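Local coordinates for beta-N-acetylhexosaminidase (Beutenbergia cavernae, PDB 5BU9), which probably hydrolyses terminal non-reducing N-acetyl-D-hexosamine residues from N-acetyl-beta-D-hexosaminides, as a member of glycosyl hydrolase family 3, at residues N129-M134 against A167-S171; M134-A138 against H185-R191; E180-F186 against A225-S231; S252-R256 against A291-I295. All coordinates share one frame. Residue numbers count along the deposited sequence, not the author numbering.

How the contacts relate
All four contacts belong to one TIM-barrel-like domain, and the chain meets them in the order of its parallel strands. Contact 1 opens at the end of strand 128-129 and closes when helix 160-176 returns over that strand's exit. Before it closes, contact 2 has opened at the shared Met-134, and it ends only at 185-191, so these two cross. Contact 3 opens on strand 180-186, inside the span of contact 2, and ends on strand 227-230; these two also cross and share His-185 and Phe-186. Contact 4 follows in series, joining helix 248-258 to the turn before strand 296-298. Phe-186, packed on Leu-254 and Leu-255, connects contacts 2 and 3 to it.

Contact 1: N129-M134 against A167-S171; sequences NLAPVM and ANAFS
This is a buried loop-on-helix packing contact in a TIM-barrel domain: the chain leaving strand 128-129 runs under helix 160-176, which covers the outside of the sheet here. Segment 129-134 starts extended at Asn-129, makes an inverse gamma turn centred on Leu-130, and then passes through a cis peptide bond between Ala-131 and Pro-132. The closest backbone approach is Pro-132 to Ala-167, 5.5 Å between CA atoms. Proline suits this spot because its compact ring packs against the helix: CG is 3.5 Å from CB of Ala-167, CB is 3.7 Å from CD1 of Phe-170, and CD is 3.3 Å from OG of Ser-171. Ala-167, with its small side chain, lets the loop come this close. Phe-170, chi1 t, extends its ring over the loop to CB of Ala-131, 3.9 Å from CE1. Asn-129 (chi1 t) brings ND2 3.5 Å from Phe-170 CZ, at the ring edge, while its OD1 accepts a hydrogen bond from the backbone of Gln-80 in strand 75-82. On the other flank, selenomethionine Met-134 (chi1 m, chi2 t, chi3 p) reaches to the start of segment 167-171, its CE 3.6 Å from CB of Ala-167 and 3.8 Å from OD1 of Asn-168.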
loop_
_atom_site.group_PDB
_atom_site.type_symbol
_atom_site.label_atom_id
_atom_site.label_comp_id
_atom_site.label_asym_id
_atom_site.label_seq_id
_atom_site.Cartn_x
_atom_site.Cartn_y
_atom_site.Cartn_z
ATOM N N ASN A 129 1.430 4.562 -6.777
ATOM C CA ASN A 129 1.505 5.486 -5.637
ATOM C C ASN A 129 0.733 4.902 -4.448
ATOM O O ASN A 129 -0.443 4.557 -4.579
ATOM C CB ASN A 129 0.949 6.866 -6.027
ATOM C CG ASN A 129 1.370 7.982 -5.063
ATOM O OD1 ASN A 129 2.063 7.743 -4.085
ATOM N ND2 ASN A 129 0.947 9.228 -5.358
ATOM N N LEU A 130 1.384 4.787 -3.293
ATOM C CA LEU A 130 0.664 4.393 -2.077
ATOM C C LEU A 130 -0.034 5.638 -1.501
ATOM O O LEU A 130 0.389 6.240 -0.495
ATOM C CB LEU A 130 1.611 3.726 -1.051
ATOM C CG LEU A 130 2.482 2.576 -1.570
ATOM C CD1 LEU A 130 3.139 1.848 -0.400
ATOM C CD2 LEU A 130 1.686 1.582 -2.419
ATOM N N ALA A 131 -1.125 6.003 -2.167
ATOM C CA ALA A 131 -1.908 7.210 -1.887
ATOM C C ALA A 131 -3.052 7.113 -2.895
ATOM O O ALA A 131 -2.900 6.418 -3.875
ATOM C CB ALA A 131 -1.057 8.498 -2.085
ATOM N N PRO A 132 -4.184 7.811 -2.691
ATOM C CA PRO A 132 -4.472 8.793 -1.647
ATOM C C PRO A 132 -4.945 8.170 -0.338
ATOM O O PRO A 132 -5.527 7.093 -0.326
ATOM C CB PRO A 132 -5.589 9.624 -2.272
ATOM C CG PRO A 132 -6.378 8.577 -3.096
ATOM C CD PRO A 132 -5.333 7.626 -3.610
ATOM N N VAL A 133 -4.697 8.879 0.754
ATOM C CA VAL A 133 -5.320 8.614 2.051
ATOM C C VAL A 133 -6.819 8.894 2.010
ATOM O O VAL A 133 -7.242 10.019 1.784
ATOM C CB VAL A 133 -4.655 9.463 3.144
ATOM C CG1 VAL A 133 -5.451 9.428 4.408
ATOM C CG2 VAL A 133 -3.238 8.992 3.392
HETATM N N MSE A 134 -7.633 7.878 2.245
HETATM C CA MSE A 134 -9.071 8.102 2.310
HETATM C C MSE A 134 -9.607 7.895 3.720
HETATM O O MSE A 134 -10.811 7.727 3.917
HETATM C CB MSE A 134 -9.792 7.199 1.318
HETATM C CG MSE A 134 -9.330 7.458 -0.103
HETATM SE SE MSE A 134 -10.559 6.780 -1.442
HETATM C CE MSE A 134 -11.863 8.239 -1.378
ATOM N N ALA A 167 -9.861 12.705 -2.939
ATOM C CA ALA A 167 -8.982 11.558 -3.162
ATOM C C ALA A 167 -9.260 10.959 -4.532
ATOM O O ALA A 167 -8.331 10.523 -5.223
ATOM C CB ALA A 167 -9.132 10.498 -2.065
ATOM N N ASN A 168 -10.522 10.960 -4.952
ATOM C CA ASN A 168 -10.852 10.381 -6.257
ATOM C C ASN A 168 -10.322 11.262 -7.390
ATOM O O ASN A 168 -9.984 10.767 -8.467
ATOM C CB ASN A 168 -12.363 10.175 -6.418
ATOM C CG ASN A 168 -12.873 9.007 -5.617
ATOM O OD1 ASN A 168 -12.087 8.186 -5.135
ATOM N ND2 ASN A 168 -14.196 8.921 -5.466
ATOM N N ALA A 169 -10.263 12.566 -7.131
ATOM C CA ALA A 169 -9.725 13.514 -8.084
ATOM C C ALA A 169 -8.235 13.226 -8.207
ATOM O O ALA A 169 -7.704 13.123 -9.307
ATOM C CB ALA A 169 -9.970 14.914 -7.629
ATOM N N PHE A 170 -7.584 13.045 -7.056
ATOM C CA PHE A 170 -6.140 12.776 -6.992
ATOM C C PHE A 170 -5.842 11.489 -7.765
ATOM O O PHE A 170 -4.961 11.464 -8.605
ATOM C CB PHE A 170 -5.697 12.713 -5.510
ATOM C CG PHE A 170 -4.244 12.321 -5.265
ATOM C CD1 PHE A 170 -3.850 10.984 -5.252
ATOM C CD2 PHE A 170 -3.302 13.284 -4.921
ATOM C CE1 PHE A 170 -2.546 10.622 -4.969
ATOM C CE2 PHE A 170 -1.999 12.924 -4.631
ATOM C CZ PHE A 170 -1.615 11.582 -4.658
ATOM N N SER A 171 -6.616 10.446 -7.499
ATOM C CA SER A 171 -6.453 9.163 -8.173
ATOM C C SER A 171 -6.601 9.335 -9.681
ATOM O O SER A 171 -5.789 8.824 -10.456
ATOM C CB SER A 171 -7.483 8.129 -7.650
ATOM O OG SER A 171 -7.198 7.710 -6.328
#

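Contact 2: M134-A138 against H185-R191; sequences MDVVA and HFPGLGR
One carboxylate organises this loop-to-loop contact at the end of a TIM-barrel strand. Asp-135 (chi1 m, chi2 near -47°) points into the curve of 185-191. OD1 accepts hydrogen bonds from Leu-189 N (2.6 Å) and His-185 N (3.0 Å), and OD2 one from His-185 ND1 (2.8 Å) in the imidazole plane: a His-carboxylate hydrogen bond that fixes the ring, in the Lys-His-Phe-Pro-Gly sequence seen in family 3 enzymes. His-185 (chi1 m) follows a cis peptide bond; NE2 hydrogen-bonds a glycerol, probably from the crystallisation liquor, which may mark the sugar pocket. CA atoms pair Asp-135 with Gly-188 (4.7 Å) and Val-137 with Gly-190 (4.5 Å). Gly-188, at phi 136°, must be glycine, and a CB on Gly-190 would strike Val-136 O. Waters 1 and 2 bridge Val-136 O to Gly-190 N and Gly-190 O to Ala-138 N. Arg-191 (chi3 p) brings NH2 4.2 Å from Ala-138 CB, and NH1 bridges to Asp-211. Behind, Val-136 packs on helices 160-176 and 212-222, Phe-186 on helix 248-258.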
loop_
_atom_site.group_PDB
_atom_site.type_symbol
_atom_site.label_atom_id
_atom_site.label_comp_id
_atom_site.label_asym_id
_atom_site.label_seq_id
_atom_site.Cartn_x
_atom_site.Cartn_y
_atom_site.Cartn_z
HETATM N N MSE A 134 -7.633 7.878 2.245
HETATM C CA MSE A 134 -9.071 8.102 2.310
HETATM C C MSE A 134 -9.607 7.895 3.720
HETATM O O MSE A 134 -10.811 7.727 3.917
HETATM C CB MSE A 134 -9.792 7.199 1.318
HETATM C CG MSE A 134 -9.330 7.458 -0.103
HETATM SE SE MSE A 134 -10.559 6.780 -1.442
HETATM C CE MSE A 134 -11.863 8.239 -1.378
ATOM N N ASP A 135 -8.693 7.914 4.689
ATOM C CA ASP A 135 -9.044 7.886 6.086
ATOM C C ASP A 135 -9.853 9.137 6.352
ATOM O O ASP A 135 -9.574 10.170 5.766
ATOM C CB ASP A 135 -7.795 7.872 6.988
ATOM C CG ASP A 135 -6.975 6.608 6.851
ATOM O OD1 ASP A 135 -7.554 5.488 6.885
ATOM O OD2 ASP A 135 -5.737 6.752 6.723
ATOM N N VAL A 136 -10.844 9.061 7.229
ATOM C CA VAL A 136 -11.594 10.253 7.595
ATOM C C VAL A 136 -11.308 10.612 9.041
ATOM O O VAL A 136 -11.477 9.776 9.914
ATOM C CB VAL A 136 -13.098 10.051 7.360
ATOM C CG1 VAL A 136 -13.844 11.255 7.806
ATOM C CG2 VAL A 136 -13.366 9.822 5.896
ATOM N N VAL A 137 -10.880 11.846 9.293
ATOM C CA VAL A 137 -10.631 12.316 10.650
ATOM C C VAL A 137 -11.962 12.925 11.128
ATOM O O VAL A 137 -12.713 13.452 10.326
ATOM C CB VAL A 137 -9.428 13.298 10.689
ATOM C CG1 VAL A 137 -9.241 13.928 12.049
ATOM C CG2 VAL A 137 -8.156 12.567 10.338
ATOM N N ALA A 138 -12.266 12.831 12.423
ATOM C CA ALA A 138 -13.619 13.150 12.913
ATOM C C ALA A 138 -13.982 14.613 12.762
ATOM O O ALA A 138 -15.122 14.932 12.448
ATOM C CB ALA A 138 -13.763 12.746 14.378
ATOM N N HIS A 185 -6.105 4.018 4.754
ATOM C CA HIS A 185 -5.798 2.650 5.173
ATOM C C HIS A 185 -7.061 1.983 5.703
ATOM O O HIS A 185 -7.537 2.329 6.778
ATOM C CB HIS A 185 -4.733 2.629 6.298
ATOM C CG HIS A 185 -3.588 3.570 6.093
ATOM N ND1 HIS A 185 -3.730 4.940 6.140
ATOM C CD2 HIS A 185 -2.267 3.334 5.884
ATOM C CE1 HIS A 185 -2.550 5.508 5.952
ATOM N NE2 HIS A 185 -1.641 4.556 5.803
ATOM N N PHE A 186 -7.581 1.013 4.970
ATOM C CA PHE A 186 -8.869 0.409 5.273
ATOM C C PHE A 186 -8.801 -0.398 6.575
ATOM O O PHE A 186 -7.855 -1.156 6.787
ATOM C CB PHE A 186 -9.300 -0.483 4.102
ATOM C CG PHE A 186 -10.680 -0.982 4.213
ATOM C CD1 PHE A 186 -11.723 -0.266 3.662
ATOM C CD2 PHE A 186 -10.949 -2.168 4.861
ATOM C CE1 PHE A 186 -13.025 -0.714 3.741
ATOM C CE2 PHE A 186 -12.281 -2.637 4.956
ATOM C CZ PHE A 186 -13.306 -1.903 4.400
ATOM N N PRO A 187 -9.809 -0.265 7.444
ATOM C CA PRO A 187 -11.086 0.465 7.272
ATOM C C PRO A 187 -11.088 1.928 7.731
ATOM O O PRO A 187 -12.158 2.560 7.769
ATOM C CB PRO A 187 -12.066 -0.355 8.134
ATOM C CG PRO A 187 -11.187 -0.867 9.279
ATOM C CD PRO A 187 -9.799 -1.115 8.655
ATOM N N GLY A 188 -9.921 2.473 8.037
ATOM C CA GLY A 188 -9.805 3.870 8.427
ATOM C C GLY A 188 -8.888 4.078 9.624
ATOM O O GLY A 188 -9.102 3.526 10.694
ATOM N N LEU A 189 -7.847 4.882 9.444
ATOM C CA LEU A 189 -6.841 5.095 10.484
ATOM C C LEU A 189 -6.960 6.486 11.090
ATOM O O LEU A 189 -6.126 6.886 11.902
ATOM C CB LEU A 189 -5.449 4.898 9.889
ATOM C CG LEU A 189 -4.296 4.313 10.685
ATOM C CD1 LEU A 189 -4.747 3.170 11.580
ATOM C CD2 LEU A 189 -3.235 3.828 9.703
ATOM N N GLY A 190 -7.997 7.223 10.699
ATOM C CA GLY A 190 -8.143 8.588 11.151
ATOM C C GLY A 190 -8.723 8.752 12.537
ATOM O O GLY A 190 -8.947 9.875 12.971
ATOM N N ARG A 191 -8.978 7.653 13.247
ATOM C CA ARG A 191 -9.606 7.772 14.559
ATOM C C ARG A 191 -8.850 7.040 15.685
ATOM O O ARG A 191 -9.273 7.092 16.842
ATOM C CB ARG A 191 -11.056 7.287 14.480
ATOM C CG ARG A 191 -11.834 7.949 13.314
ATOM C CD ARG A 191 -13.353 7.725 13.482
ATOM N NE ARG A 191 -13.824 8.440 14.662
ATOM C CZ ARG A 191 -15.089 8.535 15.046
ATOM N NH1 ARG A 191 -16.065 7.942 14.349
ATOM N NH2 ARG A 191 -15.369 9.233 16.144
HETATM O O HOH W 1 -10.556 7.045 9.380
HETATM O O HOH W 2 -10.519 11.488 14.719
#

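Contact 3: E180-F186 against A225-S231; sequences ETVIKHF and AAFVMTS
Val-182, chi1 t, presents two methyls to the neighbouring strand: CG2 lies 3.4 Å from Phe-227 CB, CG1 3.7 Å from Met-229 CB. On the face of Phe-186 and Thr-230, Ile-183 (chi1 p) fills the hollow between Ala-225 and Val-228, with CD1 4.0 Å from Ala-225 CB and CG1 3.7 Å from Val-228 CG2. Val-228 CG1 meets Phe-186 CB at 3.8 Å. These are adjacent parallel strands of the TIM barrel; segments 180-186 and 225-231 run 41° apart end to end. Ile-183 N donates a hydrogen bond to Phe-227 O (3.1 Å) and Met-229 N to Ile-183 O (2.8 Å). A beta bulge beside the cis peptide before His-185 shifts the register by one, so Phe-186 N donates to Met-229 O (2.7 Å) and Ser-231 N to Phe-186 O (2.8 Å). Selenomethionine Met-229, long and flexible, lies beside Lys-184 CB with SE 3.8 Å from His-185 CD2. Lys-184 NZ hydrogen-bonds Leu-130 O and forms a salt bridge with Glu-81, and His-185 ND1 donates to Asp-135 OD2.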
loop_
_atom_site.group_PDB
_atom_site.type_symbol
_atom_site.label_atom_id
_atom_site.label_comp_id
_atom_site.label_asym_id
_atom_site.label_seq_id
_atom_site.Cartn_x
_atom_site.Cartn_y
_atom_site.Cartn_z
ATOM N N GLU A 180 -0.949 4.094 -11.062
ATOM C CA GLU A 180 -2.083 3.596 -10.296
ATOM C C GLU A 180 -1.959 4.042 -8.858
ATOM O O GLU A 180 -0.862 4.368 -8.404
ATOM C CB GLU A 180 -2.189 2.067 -10.373
ATOM C CG GLU A 180 -3.056 1.581 -11.562
ATOM C CD GLU A 180 -4.552 1.937 -11.424
ATOM O OE1 GLU A 180 -5.327 1.581 -12.352
ATOM O OE2 GLU A 180 -4.954 2.557 -10.396
ATOM N N THR A 181 -3.083 4.053 -8.145
ATOM C CA THR A 181 -3.090 4.482 -6.752
ATOM C C THR A 181 -3.508 3.340 -5.818
ATOM O O THR A 181 -4.057 2.328 -6.260
ATOM C CB THR A 181 -4.026 5.671 -6.566
ATOM O OG1 THR A 181 -5.247 5.423 -7.278
ATOM C CG2 THR A 181 -3.363 6.952 -7.121
ATOM N N VAL A 182 -3.185 3.490 -4.540
ATOM C CA VAL A 182 -3.622 2.567 -3.501
ATOM C C VAL A 182 -4.383 3.345 -2.444
ATOM O O VAL A 182 -3.785 4.138 -1.742
ATOM C CB VAL A 182 -2.429 1.868 -2.881
ATOM C CG1 VAL A 182 -2.894 0.878 -1.805
ATOM C CG2 VAL A 182 -1.591 1.175 -3.996
ATOM N N ILE A 183 -5.695 3.172 -2.323
ATOM C CA ILE A 183 -6.396 3.961 -1.299
ATOM C C ILE A 183 -6.085 3.337 0.069
ATOM O O ILE A 183 -5.982 2.112 0.190
ATOM C CB ILE A 183 -7.916 4.067 -1.597
ATOM C CG1 ILE A 183 -8.563 2.699 -1.705
ATOM C CG2 ILE A 183 -8.148 4.809 -2.911
ATOM C CD1 ILE A 183 -10.058 2.796 -1.743
ATOM N N LYS A 184 -5.866 4.166 1.083
ATOM C CA LYS A 184 -5.384 3.667 2.385
ATOM C C LYS A 184 -5.977 4.528 3.527
ATOM O O LYS A 184 -6.367 5.670 3.267
ATOM C CB LYS A 184 -3.862 3.679 2.390
ATOM C CG LYS A 184 -3.215 5.068 2.306
ATOM C CD LYS A 184 -1.712 4.882 2.149
ATOM C CE LYS A 184 -0.951 6.160 2.388
ATOM N NZ LYS A 184 0.539 6.017 2.124
ATOM N N HIS A 185 -6.105 4.018 4.754
ATOM C CA HIS A 185 -5.798 2.650 5.173
ATOM C C HIS A 185 -7.061 1.983 5.703
ATOM O O HIS A 185 -7.537 2.329 6.778
ATOM C CB HIS A 185 -4.733 2.629 6.298
ATOM C CG HIS A 185 -3.588 3.570 6.093
ATOM N ND1 HIS A 185 -3.730 4.940 6.140
ATOM C CD2 HIS A 185 -2.267 3.334 5.884
ATOM C CE1 HIS A 185 -2.550 5.508 5.952
ATOM N NE2 HIS A 185 -1.641 4.556 5.803
ATOM N N PHE A 186 -7.581 1.013 4.970
ATOM C CA PHE A 186 -8.869 0.409 5.273
ATOM C C PHE A 186 -8.801 -0.398 6.575
ATOM O O PHE A 186 -7.855 -1.156 6.787
ATOM C CB PHE A 186 -9.300 -0.483 4.102
ATOM C CG PHE A 186 -10.680 -0.982 4.213
ATOM C CD1 PHE A 186 -11.723 -0.266 3.662
ATOM C CD2 PHE A 186 -10.949 -2.168 4.861
ATOM C CE1 PHE A 186 -13.025 -0.714 3.741
ATOM C CE2 PHE A 186 -12.281 -2.637 4.956
ATOM C CZ PHE A 186 -13.306 -1.903 4.400
ATOM N N ALA A 225 -11.006 2.149 -7.911
ATOM C CA ALA A 225 -9.775 1.788 -7.197
ATOM C C ALA A 225 -9.331 0.350 -7.516
ATOM O O ALA A 225 -10.151 -0.557 -7.505
ATOM C CB ALA A 225 -9.972 1.957 -5.704
ATOM N N ALA A 226 -8.046 0.161 -7.808
ATOM C CA ALA A 226 -7.504 -1.128 -8.240
ATOM C C ALA A 226 -6.676 -1.781 -7.138
ATOM O O ALA A 226 -6.344 -2.964 -7.226
ATOM C CB ALA A 226 -6.651 -0.945 -9.488
ATOM N N PHE A 227 -6.297 -0.968 -6.151
ATOM C CA PHE A 227 -5.493 -1.377 -4.983
ATOM C C PHE A 227 -6.071 -0.717 -3.739
ATOM O O PHE A 227 -6.401 0.484 -3.744
ATOM C CB PHE A 227 -4.014 -0.959 -5.095
ATOM C CG PHE A 227 -3.263 -1.590 -6.243
ATOM C CD1 PHE A 227 -3.422 -1.115 -7.543
ATOM C CD2 PHE A 227 -2.360 -2.637 -6.012
ATOM C CE1 PHE A 227 -2.725 -1.690 -8.616
ATOM C CE2 PHE A 227 -1.660 -3.235 -7.070
ATOM C CZ PHE A 227 -1.842 -2.766 -8.384
ATOM N N VAL A 228 -6.167 -1.497 -2.671
ATOM C CA VAL A 228 -6.553 -0.993 -1.360
ATOM C C VAL A 228 -5.513 -1.451 -0.348
ATOM O O VAL A 228 -5.133 -2.630 -0.328
ATOM C CB VAL A 228 -7.958 -1.475 -0.943
ATOM C CG1 VAL A 228 -8.225 -1.078 0.495
ATOM C CG2 VAL A 228 -9.044 -0.928 -1.908
HETATM N N MSE A 229 -5.074 -0.535 0.505
HETATM C CA MSE A 229 -4.187 -0.894 1.622
HETATM C C MSE A 229 -4.948 -1.000 2.951
HETATM O O MSE A 229 -5.798 -0.167 3.270
HETATM C CB MSE A 229 -3.036 0.112 1.765
HETATM C CG MSE A 229 -2.185 -0.141 2.984
HETATM SE SE MSE A 229 -0.750 1.165 3.193
HETATM C CE MSE A 229 0.384 0.585 1.778
ATOM N N THR A 230 -4.639 -2.036 3.718
ATOM C CA THR A 230 -5.258 -2.273 5.018
ATOM C C THR A 230 -4.377 -1.742 6.168
ATOM O O THR A 230 -3.139 -1.744 6.078
ATOM C CB THR A 230 -5.505 -3.774 5.241
ATOM O OG1 THR A 230 -4.261 -4.455 5.045
ATOM C CG2 THR A 230 -6.594 -4.341 4.257
ATOM N N SER A 231 -5.061 -1.279 7.217
ATOM C CA SER A 231 -4.552 -0.910 8.537
ATOM C C SER A 231 -4.131 -2.116 9.387
ATOM O O SER A 231 -4.683 -3.201 9.211
ATOM C CB SER A 231 -5.667 -0.162 9.267
ATOM O OG SER A 231 -5.395 0.082 10.615
HETATM O O HOH W 3 -6.306 2.066 -7.955
#

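Contact 4: S252-R256 against A291-I295; sequences SDLLR and AGTDI
Arg-256 lays its long side chain, chi1 m and then chi2 and chi3 both t, across the turn that follows helix 281-291, where one nitrogen serves two partners. NH2 donates to Gly-292 O at 2.9 Å and forms a salt bridge with Asp-294 OD2 at 2.5 Å; both acceptors lie at the edge of the guanidinium, near its plane. Arginine suits the place because it can span from a helix to a backbone carbonyl and a carboxylate together. One turn earlier, Ser-252 (chi1 m) donates from OG to Ala-291 O at 2.9 Å, a short polar side chain matched to a helix-end carbonyl. The closest CA atoms are those of Ser-252 and Gly-292, 5.6 Å apart. Gly-292 closes helix 281-291 with a Schellman motif at phi 125° and psi 16°; a CB there would clash with Ser-252 OG. Segment 252-256 is itself helical, with a wider pi-type turn. Asp-294 OD1 also bridges to Arg-332 of helix 320-336, and OD2 accepts from Val-265 N. The contact thus joins outer helix 248-258 of the TIM barrel to the helix-to-strand turn of the next beta-alpha unit, ahead of strand 296-298, while Leu-254 and Leu-255 face Phe-186 of strand 180-186.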
loop_
_atom_site.group_PDB
_atom_site.type_symbol
_atom_site.label_atom_id
_atom_site.label_comp_id
_atom_site.label_asym_id
_atom_site.label_seq_id
_atom_site.Cartn_x
_atom_site.Cartn_y
_atom_site.Cartn_z
ATOM N N SER A 252 -11.746 -9.861 3.744
ATOM C CA SER A 252 -12.511 -10.643 2.798
ATOM C C SER A 252 -14.020 -10.427 2.915
ATOM O O SER A 252 -14.653 -10.188 1.904
ATOM C CB SER A 252 -12.175 -12.132 2.945
ATOM O OG SER A 252 -10.937 -12.405 2.317
ATOM N N ASP A 253 -14.610 -10.509 4.110
ATOM C CA ASP A 253 -16.071 -10.352 4.207
ATOM C C ASP A 253 -16.494 -8.893 3.998
ATOM O O ASP A 253 -17.403 -8.653 3.266
ATOM C CB ASP A 253 -16.633 -10.869 5.548
ATOM C CG ASP A 253 -16.251 -12.338 5.831
ATOM O OD1 ASP A 253 -15.728 -13.027 4.920
ATOM O OD2 ASP A 253 -16.474 -12.810 6.972
ATOM N N LEU A 254 -15.820 -7.925 4.616
ATOM C CA LEU A 254 -16.247 -6.534 4.498
ATOM C C LEU A 254 -15.773 -5.897 3.185
ATOM O O LEU A 254 -16.582 -5.482 2.347
ATOM C CB LEU A 254 -15.738 -5.712 5.692
ATOM C CG LEU A 254 -16.156 -4.225 5.728
ATOM C CD1 LEU A 254 -17.680 -4.048 5.618
ATOM C CD2 LEU A 254 -15.606 -3.469 6.924
ATOM N N LEU A 255 -14.458 -5.823 3.021
ATOM C CA LEU A 255 -13.809 -5.169 1.878
ATOM C C LEU A 255 -14.154 -5.857 0.554
ATOM O O LEU A 255 -14.722 -5.230 -0.325
ATOM C CB LEU A 255 -12.283 -5.146 2.067
ATOM C CG LEU A 255 -11.507 -4.491 0.925
ATOM C CD1 LEU A 255 -12.030 -3.084 0.638
ATOM C CD2 LEU A 255 -10.032 -4.447 1.269
ATOM N N ARG A 256 -13.824 -7.142 0.407
ATOM C CA ARG A 256 -14.135 -7.843 -0.830
ATOM C C ARG A 256 -15.623 -8.231 -0.947
ATOM O O ARG A 256 -16.181 -8.227 -2.047
ATOM C CB ARG A 256 -13.287 -9.104 -0.988
ATOM C CG ARG A 256 -11.801 -8.881 -1.102
ATOM C CD ARG A 256 -11.122 -10.145 -1.649
ATOM N NE ARG A 256 -9.669 -10.034 -1.539
ATOM C CZ ARG A 256 -8.912 -9.408 -2.430
ATOM N NH1 ARG A 256 -9.471 -8.853 -3.490
ATOM N NH2 ARG A 256 -7.599 -9.343 -2.270
ATOM N N ALA A 291 -5.962 -13.823 5.421
ATOM C CA ALA A 291 -7.063 -12.848 5.558
ATOM C C ALA A 291 -7.615 -12.381 4.207
ATOM O O ALA A 291 -8.753 -11.913 4.124
ATOM C CB ALA A 291 -6.607 -11.627 6.374
ATOM N N GLY A 292 -6.798 -12.473 3.162
ATOM C CA GLY A 292 -7.231 -12.134 1.812
ATOM C C GLY A 292 -6.292 -11.096 1.201
ATOM O O GLY A 292 -6.648 -10.444 0.241
ATOM N N THR A 293 -5.110 -10.914 1.791
ATOM C CA THR A 293 -4.096 -10.005 1.272
ATOM C C THR A 293 -3.423 -10.518 -0.005
ATOM O O THR A 293 -3.058 -11.696 -0.087
ATOM C CB THR A 293 -2.993 -9.800 2.300
ATOM O OG1 THR A 293 -3.544 -9.168 3.452
ATOM C CG2 THR A 293 -1.868 -8.951 1.731
ATOM N N ASP A 294 -3.209 -9.643 -0.979
ATOM C CA ASP A 294 -2.435 -10.016 -2.188
ATOM C C ASP A 294 -0.985 -9.532 -2.187
ATOM O O ASP A 294 -0.096 -10.160 -2.772
ATOM C CB ASP A 294 -3.152 -9.489 -3.425
ATOM C CG ASP A 294 -4.658 -9.803 -3.391
ATOM O OD1 ASP A 294 -5.044 -10.993 -3.214
ATOM O OD2 ASP A 294 -5.457 -8.852 -3.486
ATOM N N ILE A 295 -0.709 -8.425 -1.518
ATOM C CA ILE A 295 0.687 -7.988 -1.456
ATOM C C ILE A 295 1.084 -7.613 -0.019
ATOM O O ILE A 295 0.462 -6.754 0.610
ATOM C CB ILE A 295 0.958 -6.809 -2.439
ATOM C CG1 ILE A 295 0.761 -7.242 -3.900
ATOM C CG2 ILE A 295 2.370 -6.213 -2.192
ATOM C CD1 ILE A 295 0.935 -6.074 -4.944
#